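Local atomic coordinates of chromatin structure-remodeling complex subunit RSC2 (Saccharomyces cerevisiae, PDB entry 4BB7), a protein that works as a subunit of the RSC chromatin-remodelling complex, which repositions nucleosomes, and carries in this fragment a BAH domain that binds histone H3. Residues N23-H28 against V101-V106; Y27-W32 against G47-L52; Q60-C65 against R93-S98. All coordinates share one frame; numbering follows the deposited sequence.

Contact 1 of 3, residues N23-H28 against V101-V106; sequences NNISYH and VGKCYV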
loop_
_atom_site.group_PDB
_atom_site.type_symbol
_atom_site.label_atom_id
_atom_site.label_comp_id
_atom_site.label_asym_id
_atom_site.label_seq_id
_atom_site.Cartn_x
_atom_site.Cartn_y
_atom_site.Cartn_z
ATOM N N ASN A 23 7.565 6.343 -20.960
ATOM C CA ASN A 23 8.606 6.643 -21.934
ATOM C C ASN A 23 8.372 5.924 -23.261
ATOM O O ASN A 23 9.315 5.444 -23.898
ATOM C CB ASN A 23 9.984 6.300 -21.372
ATOM C CG ASN A 23 11.022 7.342 -21.720
ATOM O OD1 ASN A 23 10.851 8.111 -22.665
ATOM N ND2 ASN A 23 12.106 7.378 -20.952
ATOM N N ASN A 24 7.106 5.857 -23.664
ATOM C CA ASN A 24 6.698 5.193 -24.900
ATOM C C ASN A 24 6.887 3.677 -24.856
ATOM O O ASN A 24 7.028 3.027 -25.890
ATOM C CB ASN A 24 7.408 5.797 -26.116
ATOM C CG ASN A 24 6.825 5.311 -27.430
ATOM O OD1 ASN A 24 5.740 5.731 -27.833
ATOM N ND2 ASN A 24 7.544 4.418 -28.105
ATOM N N ILE A 25 6.884 3.119 -23.653
ATOM C CA ILE A 25 6.995 1.677 -23.488
ATOM C C ILE A 25 5.799 1.119 -22.727
ATOM O O ILE A 25 5.419 1.641 -21.679
ATOM C CB ILE A 25 8.299 1.289 -22.773
ATOM C CG1 ILE A 25 9.493 1.509 -23.706
ATOM C CG2 ILE A 25 8.242 -0.162 -22.299
ATOM C CD1 ILE A 25 10.840 1.261 -23.058
ATOM N N SER A 26 5.206 0.060 -23.264
ATOM C CA SER A 26 4.038 -0.552 -22.648
ATOM C C SER A 26 4.423 -1.596 -21.602
ATOM O O SER A 26 5.262 -2.461 -21.848
ATOM C CB SER A 26 3.138 -1.178 -23.713
ATOM O OG SER A 26 2.628 -0.188 -24.587
ATOM N N TYR A 27 3.798 -1.501 -20.435
ATOM C CA TYR A 27 4.033 -2.444 -19.354
ATOM C C TYR A 27 2.730 -3.154 -19.001
ATOM O O TYR A 27 1.684 -2.521 -18.871
ATOM C CB TYR A 27 4.590 -1.719 -18.128
ATOM C CG TYR A 27 5.951 -1.093 -18.349
ATOM C CD1 TYR A 27 6.074 0.202 -18.843
ATOM C CD2 TYR A 27 7.116 -1.795 -18.062
ATOM C CE1 TYR A 27 7.316 0.777 -19.045
ATOM C CE2 TYR A 27 8.360 -1.228 -18.261
ATOM C CZ TYR A 27 8.452 0.058 -18.753
ATOM O OH TYR A 27 9.686 0.624 -18.953
ATOM N N HIS A 28 2.795 -4.471 -18.855
ATOM C CA HIS A 28 1.615 -5.256 -18.526
ATOM C C HIS A 28 1.888 -6.167 -17.341
ATOM O O HIS A 28 3.038 -6.446 -17.016
ATOM C CB HIS A 28 1.187 -6.096 -19.726
ATOM C CG HIS A 28 0.892 -5.294 -20.954
ATOM N ND1 HIS A 28 1.881 -4.815 -21.785
ATOM C CD2 HIS A 28 -0.283 -4.892 -21.495
ATOM C CE1 HIS A 28 1.329 -4.150 -22.785
ATOM N NE2 HIS A 28 0.017 -4.183 -22.634
ATOM N N VAL A 101 11.836 2.443 -15.332
ATOM C CA VAL A 101 12.911 3.039 -16.117
ATOM C C VAL A 101 13.318 2.162 -17.296
ATOM O O VAL A 101 14.198 2.532 -18.071
ATOM C CB VAL A 101 14.143 3.367 -15.250
ATOM C CG1 VAL A 101 13.782 4.402 -14.197
ATOM C CG2 VAL A 101 14.692 2.108 -14.599
ATOM N N GLY A 102 12.673 1.009 -17.436
ATOM C CA GLY A 102 12.951 0.134 -18.559
ATOM C C GLY A 102 12.439 -1.281 -18.390
ATOM O O GLY A 102 12.024 -1.679 -17.305
ATOM N N LYS A 103 12.459 -2.036 -19.481
ATOM C CA LYS A 103 12.087 -3.445 -19.457
ATOM C C LYS A 103 13.305 -4.302 -19.147
ATOM O O LYS A 103 14.445 -3.870 -19.332
ATOM C CB LYS A 103 11.522 -3.874 -20.814
ATOM C CG LYS A 103 10.099 -3.435 -21.085
ATOM C CD LYS A 103 9.113 -4.248 -20.271
ATOM C CE LYS A 103 7.684 -3.980 -20.712
ATOM N NZ LYS A 103 7.446 -4.406 -22.121
ATOM N N CYS A 104 13.055 -5.517 -18.675
ATOM C CA CYS A 104 14.105 -6.517 -18.542
ATOM C C CYS A 104 13.481 -7.898 -18.645
ATOM O O CYS A 104 12.301 -8.030 -18.974
ATOM C CB CYS A 104 14.860 -6.366 -17.215
ATOM S SG CYS A 104 14.056 -7.115 -15.766
ATOM N N TYR A 105 14.272 -8.924 -18.363
ATOM C CA TYR A 105 13.757 -10.285 -18.345
ATOM C C TYR A 105 14.495 -11.151 -17.329
ATOM O O TYR A 105 15.724 -11.206 -17.323
ATOM C CB TYR A 105 13.838 -10.913 -19.737
ATOM C CG TYR A 105 12.999 -12.161 -19.880
ATOM C CD1 TYR A 105 11.641 -12.076 -20.149
ATOM C CD2 TYR A 105 13.560 -13.421 -19.736
ATOM C CE1 TYR A 105 10.866 -13.210 -20.278
ATOM C CE2 TYR A 105 12.792 -14.562 -19.865
ATOM C CZ TYR A 105 11.446 -14.450 -20.137
ATOM O OH TYR A 105 10.673 -15.580 -20.267
ATOM N N VAL A 106 13.735 -11.819 -16.467
ATOM C CA VAL A 106 14.302 -12.769 -15.518
ATOM C C VAL A 106 13.937 -14.191 -15.934
ATOM O O VAL A 106 12.756 -14.517 -16.084
ATOM C CB VAL A 106 13.800 -12.510 -14.081
ATOM C CG1 VAL A 106 14.312 -13.590 -13.134
ATOM C CG2 VAL A 106 14.227 -11.127 -13.607
#
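I25 opens the contact from the short strand 25-27, which crosses strand 101-103 at 71° with the segment axes 8.4 Å apart, too steep and too far for backbone pairing. Its CG2, anti to the backbone N, lies 4.0 Å from K103 CG, the two side chains passing with their tips headed opposite ways. S26 CB points away from the opposing strand, and the residue takes part through its carbonyl: K103 NZ gives a weak hydrogen bond of 2.9 Å to S26 O. The lysine chain is bent at chi2 (-74°) and again at chi4 (64°), which brings NZ to S26 O. Y27 follows, the CD2-CE2 side of its ring lying along the CD-CE part of K103. Ring atom CD2 sits 3.5 Å from K103 CE, so the aliphatic end of the lysine makes the contact, while K103 NZ is 5.3 Å from the centroid of the Y27 ring, at most a weak cation-pi attraction. At the far end of the ring the hydroxyl closes on the backbone, Y27 OH lying 3.3 Å from G102 CA, with G102 O near the ring plane at its edge. K103 NZ has a second partner in D31, a long and weak ion pair. The arrangement is that of an N-terminal hairpin, strands 20-22 and 25-27, laid across the SH3-like beta core of a BAH domain.

Contact 2 of 3, residues Y27-W32 against G47-L52; sequences YHVGDW and GQIFRL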
loop_
_atom_site.group_PDB
_atom_site.type_symbol
_atom_site.label_atom_id
_atom_site.label_comp_id
_atom_site.label_asym_id
_atom_site.label_seq_id
_atom_site.Cartn_x
_atom_site.Cartn_y
_atom_site.Cartn_z
ATOM N N TYR A 27 3.798 -1.501 -20.435
ATOM C CA TYR A 27 4.033 -2.444 -19.354
ATOM C C TYR A 27 2.730 -3.154 -19.001
ATOM O O TYR A 27 1.684 -2.521 -18.871
ATOM C CB TYR A 27 4.590 -1.719 -18.128
ATOM C CG TYR A 27 5.951 -1.093 -18.349
ATOM C CD1 TYR A 27 6.074 0.202 -18.843
ATOM C CD2 TYR A 27 7.116 -1.795 -18.062
ATOM C CE1 TYR A 27 7.316 0.777 -19.045
ATOM C CE2 TYR A 27 8.360 -1.228 -18.261
ATOM C CZ TYR A 27 8.452 0.058 -18.753
ATOM O OH TYR A 27 9.686 0.624 -18.953
ATOM N N HIS A 28 2.795 -4.471 -18.855
ATOM C CA HIS A 28 1.615 -5.256 -18.526
ATOM C C HIS A 28 1.888 -6.167 -17.341
ATOM O O HIS A 28 3.038 -6.446 -17.016
ATOM C CB HIS A 28 1.187 -6.096 -19.726
ATOM C CG HIS A 28 0.892 -5.294 -20.954
ATOM N ND1 HIS A 28 1.881 -4.815 -21.785
ATOM C CD2 HIS A 28 -0.283 -4.892 -21.495
ATOM C CE1 HIS A 28 1.329 -4.150 -22.785
ATOM N NE2 HIS A 28 0.017 -4.183 -22.634
ATOM N N VAL A 29 0.826 -6.633 -16.698
ATOM C CA VAL A 29 0.973 -7.574 -15.597
ATOM C C VAL A 29 1.729 -8.810 -16.075
ATOM O O VAL A 29 1.469 -9.323 -17.161
ATOM C CB VAL A 29 -0.393 -7.991 -15.011
ATOM C CG1 VAL A 29 -0.206 -8.976 -13.868
ATOM C CG2 VAL A 29 -1.157 -6.766 -14.542
ATOM N N GLY A 30 2.668 -9.275 -15.263
ATOM C CA GLY A 30 3.456 -10.442 -15.606
ATOM C C GLY A 30 4.752 -10.044 -16.280
ATOM O O GLY A 30 5.589 -10.893 -16.591
ATOM N N ASP A 31 4.911 -8.741 -16.500
ATOM C CA ASP A 31 6.095 -8.200 -17.159
ATOM C C ASP A 31 7.268 -8.036 -16.202
ATOM O O ASP A 31 7.092 -7.619 -15.056
ATOM C CB ASP A 31 5.776 -6.841 -17.780
ATOM C CG ASP A 31 5.896 -6.846 -19.286
ATOM O OD1 ASP A 31 6.478 -7.807 -19.833
ATOM O OD2 ASP A 31 5.417 -5.882 -19.921
ATOM N N TRP A 32 8.465 -8.354 -16.681
ATOM C CA TRP A 32 9.684 -8.073 -15.931
ATOM C C TRP A 32 10.189 -6.680 -16.293
ATOM O O TRP A 32 10.294 -6.339 -17.470
ATOM C CB TRP A 32 10.762 -9.112 -16.243
ATOM C CG TRP A 32 10.366 -10.518 -15.913
ATOM C CD1 TRP A 32 9.864 -11.451 -16.772
ATOM C CD2 TRP A 32 10.448 -11.155 -14.632
ATOM N NE1 TRP A 32 9.625 -12.632 -16.107
ATOM C CE2 TRP A 32 9.975 -12.475 -14.791
ATOM C CE3 TRP A 32 10.872 -10.739 -13.367
ATOM C CZ2 TRP A 32 9.915 -13.381 -13.732
ATOM C CZ3 TRP A 32 10.814 -11.644 -12.316
ATOM C CH2 TRP A 32 10.339 -12.948 -12.507
ATOM N N GLY A 47 12.097 -6.157 -10.893
ATOM C CA GLY A 47 10.791 -6.570 -10.416
ATOM C C GLY A 47 9.881 -7.085 -11.515
ATOM O O GLY A 47 10.162 -6.916 -12.701
ATOM N N GLN A 48 8.792 -7.732 -11.112
ATOM C CA GLN A 48 7.773 -8.182 -12.052
ATOM C C GLN A 48 6.421 -7.581 -11.679
ATOM O O GLN A 48 6.025 -7.612 -10.516
ATOM C CB GLN A 48 7.682 -9.709 -12.072
ATOM C CG GLN A 48 6.624 -10.242 -13.031
ATOM C CD GLN A 48 6.598 -11.757 -13.106
ATOM O OE1 GLN A 48 6.944 -12.447 -12.148
ATOM N NE2 GLN A 48 6.186 -12.281 -14.253
ATOM N N ILE A 49 5.715 -7.038 -12.666
ATOM C CA ILE A 49 4.433 -6.386 -12.416
ATOM C C ILE A 49 3.293 -7.363 -12.097
ATOM O O ILE A 49 2.886 -8.157 -12.941
ATOM C CB ILE A 49 4.027 -5.500 -13.599
ATOM C CG1 ILE A 49 5.112 -4.451 -13.856
ATOM C CG2 ILE A 49 2.685 -4.837 -13.330
ATOM C CD1 ILE A 49 4.951 -3.706 -15.162
ATOM N N PHE A 50 2.777 -7.291 -10.874
ATOM C CA PHE A 50 1.675 -8.158 -10.461
ATOM C C PHE A 50 0.299 -7.523 -10.663
ATOM O O PHE A 50 -0.688 -8.231 -10.861
ATOM C CB PHE A 50 1.838 -8.588 -9.002
ATOM C CG PHE A 50 2.643 -9.841 -8.823
ATOM C CD1 PHE A 50 4.006 -9.853 -9.091
ATOM C CD2 PHE A 50 2.040 -11.006 -8.372
ATOM C CE1 PHE A 50 4.751 -11.012 -8.921
ATOM C CE2 PHE A 50 2.777 -12.164 -8.200
ATOM C CZ PHE A 50 4.135 -12.166 -8.475
ATOM N N ARG A 51 0.226 -6.196 -10.596
ATOM C CA ARG A 51 -1.037 -5.509 -10.850
ATOM C C ARG A 51 -0.856 -4.008 -11.068
ATOM O O ARG A 51 0.136 -3.422 -10.637
ATOM C CB ARG A 51 -2.048 -5.775 -9.725
ATOM C CG ARG A 51 -1.902 -4.867 -8.525
ATOM C CD ARG A 51 -2.974 -5.143 -7.482
ATOM N NE ARG A 51 -2.944 -4.162 -6.399
ATOM C CZ ARG A 51 -2.226 -4.294 -5.288
ATOM N NH1 ARG A 51 -1.475 -5.376 -5.108
ATOM N NH2 ARG A 51 -2.257 -3.345 -4.357
ATOM N N LEU A 52 -1.826 -3.404 -11.748
ATOM C CA LEU A 52 -1.801 -1.981 -12.061
ATOM C C LEU A 52 -3.165 -1.372 -11.759
ATOM O O LEU A 52 -4.187 -2.050 -11.855
ATOM C CB LEU A 52 -1.477 -1.771 -13.542
ATOM C CG LEU A 52 -0.195 -2.375 -14.118
ATOM C CD1 LEU A 52 -0.370 -2.676 -15.603
ATOM C CD2 LEU A 52 1.001 -1.462 -13.886
#
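Three hydrogen bonds, two of them between backbones, tie the loop 27-32 to strand 47-52. G30 N donates to I49 O over 2.6 Å, almost straight at 171°, and I49 N returns a bond of 2.8 Å to D31 O; both donors lie in the plane of the carbonyl they meet. The third comes from a side chain: Q48 NE2 reaches G30 O at 2.8 Å, approaching from above the carbonyl plane although the acceptor lies in the plane of the Q48 amide. A type II beta turn from H28 to D31, with G30 at positive phi, presents G30 N, G30 O and D31 O, and H28 N bonds to D31 OD2 within the loop. Stacking forms the second layer. With CG anti to its backbone N (chi1 180°) and the chain extended beyond, Q48 lays its amide over one face of the W32 indole, the planes 19° apart and Q48 CD 3.7 Å above the ring, offset toward the rim. Q48 CB adds a CH-pi contact over the six-membered ring. Apolar packing completes the contact: the I49 and Y27 side chains cross at about a right angle, I49 CD1 lying 3.6 Å from Y27 CB, and V29 CG2 approaches L52 CD1 at 4.3 Å. Beyond it, R51 makes a cation-pi contact with W53 of the second subunit. In chemical terms, the buried Q48 amide is fixed twice, in rotation by its bond to G30 O and in tilt by the indole, so one side chain joins the polar turn to the aromatic packing.

Contact 3 of 3, residues Q60-C65 against R93-S98; sequences QWLNAC and RDHLVS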
loop_
_atom_site.group_PDB
_atom_site.type_symbol
_atom_site.label_atom_id
_atom_site.label_comp_id
_atom_site.label_asym_id
_atom_site.label_seq_id
_atom_site.Cartn_x
_atom_site.Cartn_y
_atom_site.Cartn_z
ATOM N N GLN A 60 -1.103 6.748 -11.780
ATOM C CA GLN A 60 -1.147 5.320 -12.065
ATOM C C GLN A 60 -0.106 4.550 -11.259
ATOM O O GLN A 60 1.064 4.926 -11.208
ATOM C CB GLN A 60 -0.974 5.076 -13.560
ATOM C CG GLN A 60 -2.030 5.780 -14.391
ATOM C CD GLN A 60 -1.690 5.789 -15.857
ATOM O OE1 GLN A 60 -0.535 5.597 -16.237
ATOM N NE2 GLN A 60 -2.693 6.010 -16.696
ATOM N N TRP A 61 -0.551 3.469 -10.631
ATOM C CA TRP A 61 0.289 2.687 -9.735
ATOM C C TRP A 61 0.469 1.249 -10.216
ATOM O O TRP A 61 -0.235 0.779 -11.111
ATOM C CB TRP A 61 -0.323 2.664 -8.335
ATOM C CG TRP A 61 -0.156 3.930 -7.560
ATOM C CD1 TRP A 61 -0.851 5.094 -7.727
ATOM C CD2 TRP A 61 0.750 4.155 -6.472
ATOM N NE1 TRP A 61 -0.428 6.032 -6.816
ATOM C CE2 TRP A 61 0.552 5.481 -6.031
ATOM C CE3 TRP A 61 1.707 3.365 -5.828
ATOM C CZ2 TRP A 61 1.281 6.036 -4.980
ATOM C CZ3 TRP A 61 2.431 3.916 -4.788
ATOM C CH2 TRP A 61 2.215 5.240 -4.374
ATOM N N LEU A 62 1.414 0.555 -9.596
ATOM C CA LEU A 62 1.658 -0.847 -9.889
ATOM C C LEU A 62 2.158 -1.563 -8.643
ATOM O O LEU A 62 2.677 -0.938 -7.716
ATOM C CB LEU A 62 2.670 -0.988 -11.029
ATOM C CG LEU A 62 4.056 -0.365 -10.846
ATOM C CD1 LEU A 62 4.943 -1.258 -9.983
ATOM C CD2 LEU A 62 4.708 -0.119 -12.199
ATOM N N ASN A 63 1.992 -2.879 -8.622
ATOM C CA ASN A 63 2.545 -3.689 -7.552
ATOM C C ASN A 63 3.543 -4.703 -8.098
ATOM O O ASN A 63 3.178 -5.624 -8.836
ATOM C CB ASN A 63 1.432 -4.389 -6.777
ATOM C CG ASN A 63 1.962 -5.219 -5.630
ATOM O OD1 ASN A 63 2.372 -6.363 -5.818
ATOM N ND2 ASN A 63 1.965 -4.644 -4.431
ATOM N N ALA A 64 4.810 -4.528 -7.737
ATOM C CA ALA A 64 5.867 -5.405 -8.227
ATOM C C ALA A 64 6.475 -6.264 -7.119
ATOM O O ALA A 64 6.598 -5.827 -5.975
ATOM C CB ALA A 64 6.947 -4.587 -8.919
ATOM N N CYS A 65 6.841 -7.496 -7.469
ATOM C CA CYS A 65 7.582 -8.363 -6.563
ATOM C C CYS A 65 9.077 -8.145 -6.765
ATOM O O CYS A 65 9.612 -8.413 -7.842
ATOM C CB CYS A 65 7.231 -9.831 -6.798
ATOM S SG CYS A 65 8.037 -10.985 -5.643
ATOM N N ARG A 93 5.779 -4.568 -3.428
ATOM C CA ARG A 93 5.692 -3.139 -3.155
ATOM C C ARG A 93 4.903 -2.387 -4.218
ATOM O O ARG A 93 4.838 -2.807 -5.371
ATOM C CB ARG A 93 7.095 -2.537 -3.040
ATOM C CG ARG A 93 7.873 -2.960 -1.801
ATOM C CD ARG A 93 7.182 -2.484 -0.533
ATOM N NE ARG A 93 8.028 -2.639 0.645
ATOM C CZ ARG A 93 8.726 -1.653 1.199
ATOM N NH1 ARG A 93 8.678 -0.432 0.687
ATOM N NH2 ARG A 93 9.468 -1.887 2.270
ATOM N N ASP A 94 4.310 -1.268 -3.817
ATOM C CA ASP A 94 3.587 -0.399 -4.738
ATOM C C ASP A 94 4.490 0.728 -5.230
ATOM O O ASP A 94 5.199 1.352 -4.439
ATOM C CB ASP A 94 2.352 0.197 -4.059
ATOM C CG ASP A 94 1.317 -0.853 -3.699
ATOM O OD1 ASP A 94 1.387 -1.973 -4.246
ATOM O OD2 ASP A 94 0.425 -0.553 -2.877
ATOM N N HIS A 95 4.464 0.982 -6.536
ATOM C CA HIS A 95 5.216 2.087 -7.110
ATOM C C HIS A 95 4.321 2.978 -7.967
ATOM O O HIS A 95 3.311 2.525 -8.507
ATOM C CB HIS A 95 6.347 1.569 -7.996
ATOM C CG HIS A 95 7.334 0.695 -7.290
ATOM N ND1 HIS A 95 8.617 1.109 -7.002
ATOM C CD2 HIS A 95 7.242 -0.583 -6.851
ATOM C CE1 HIS A 95 9.267 0.129 -6.399
ATOM N NE2 HIS A 95 8.456 -0.909 -6.296
ATOM N N LEU A 96 4.699 4.247 -8.088
ATOM C CA LEU A 96 4.165 5.100 -9.141
ATOM C C LEU A 96 4.774 4.615 -10.451
ATOM O O LEU A 96 5.986 4.417 -10.530
ATOM C CB LEU A 96 4.554 6.560 -8.899
ATOM C CG LEU A 96 4.030 7.214 -7.618
ATOM C CD1 LEU A 96 4.631 8.598 -7.419
ATOM C CD2 LEU A 96 2.512 7.291 -7.648
ATOM N N VAL A 97 3.945 4.414 -11.473
ATOM C CA VAL A 97 4.434 3.878 -12.744
ATOM C C VAL A 97 5.519 4.762 -13.358
ATOM O O VAL A 97 6.250 4.343 -14.261
ATOM C CB VAL A 97 3.298 3.647 -13.762
ATOM C CG1 VAL A 97 2.251 2.708 -13.181
ATOM C CG2 VAL A 97 2.674 4.965 -14.175
ATOM N N SER A 98 5.630 5.984 -12.852
ATOM C CA SER A 98 6.701 6.879 -13.267
ATOM C C SER A 98 8.073 6.351 -12.826
ATOM O O SER A 98 9.106 6.804 -13.317
ATOM C CB SER A 98 6.457 8.286 -12.720
ATOM O OG SER A 98 6.035 8.230 -11.368
HETATM O O HOH W 1 2.594 7.201 -12.135
#
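An antiparallel strand pair at one side of the BAH domain's six-stranded sheet joins 60-65 to 93-98, strand 87-96 being outermost within this chain. Two hydrogen-bonded pairs, L62 with H95 and A64 with R93, alternate with the non-hydrogen-bonded pairs W61 with L96 and N63 with D94. H95 N meets L62 O at 2.9 Å and L62 N bonds back to H95 O; A64 and R93 exchange a similar pair of bonds. Past the last bridge the chain turns into a 3-10 segment, yet V97 N still donates to Q60 O, 2.9 Å away and nearly straight at 176°. A water also donates to Q60 O, so two bonds grip this carbonyl. N63 and D94 share one face of the sheet: N63 CG is anti to its backbone N, and ND2 meets D94 OD1 at 2.7 Å, nearly along the C-O axis, with the amide and carboxylate planes 73° apart. The other face of this SH3-like BAH sheet bears L62, A64, R93 and H95, and A64 and H95 pack on L35 of strand 32-35. On that face L62 CG takes the crowded position between N and the carbonyl carbon (chi1 59°), setting CD1 3.7 Å from H95 CB and CD2 3.9 Å from V97 CG1. The imidazole is anchored beyond the pair by a hydrogen bond between H95 NE2 and W66 NE1, while R93 NH1 bonds P197 O. W61 and L96 run alongside each other in the same sense; L96 CG makes a CH-pi contact over the indole's six-membered ring, 4.2 Å from its centroid. W61 CE3 also lies 3.7 Å from D94 CB, the carboxylate turned nearly perpendicular to the ring.

Overall arrangement
All three contacts belong to the BAH domain and reach its six-stranded sheet. Contacts 1 and 2 share Y27 and H28, their centres about 9 Å apart; contact 3 lies about 9 Å from contact 2 and 13 Å from contact 1, also between centres. Contact 2 is complete in the chain before contact 3 begins, and both segments of contact 3 fall between those of contact 1. Adjacent strands 45-54 and 60-68 connect contacts 2 and 3 through probable hydrogen bonds, F50 N to N63 O and N63 N to R51 O, at a classic beta bulge. Together they run from strand 87-96 through 60-68 and 45-54 to the loop before 32-35 and hairpin 20-27, packed on 100-108.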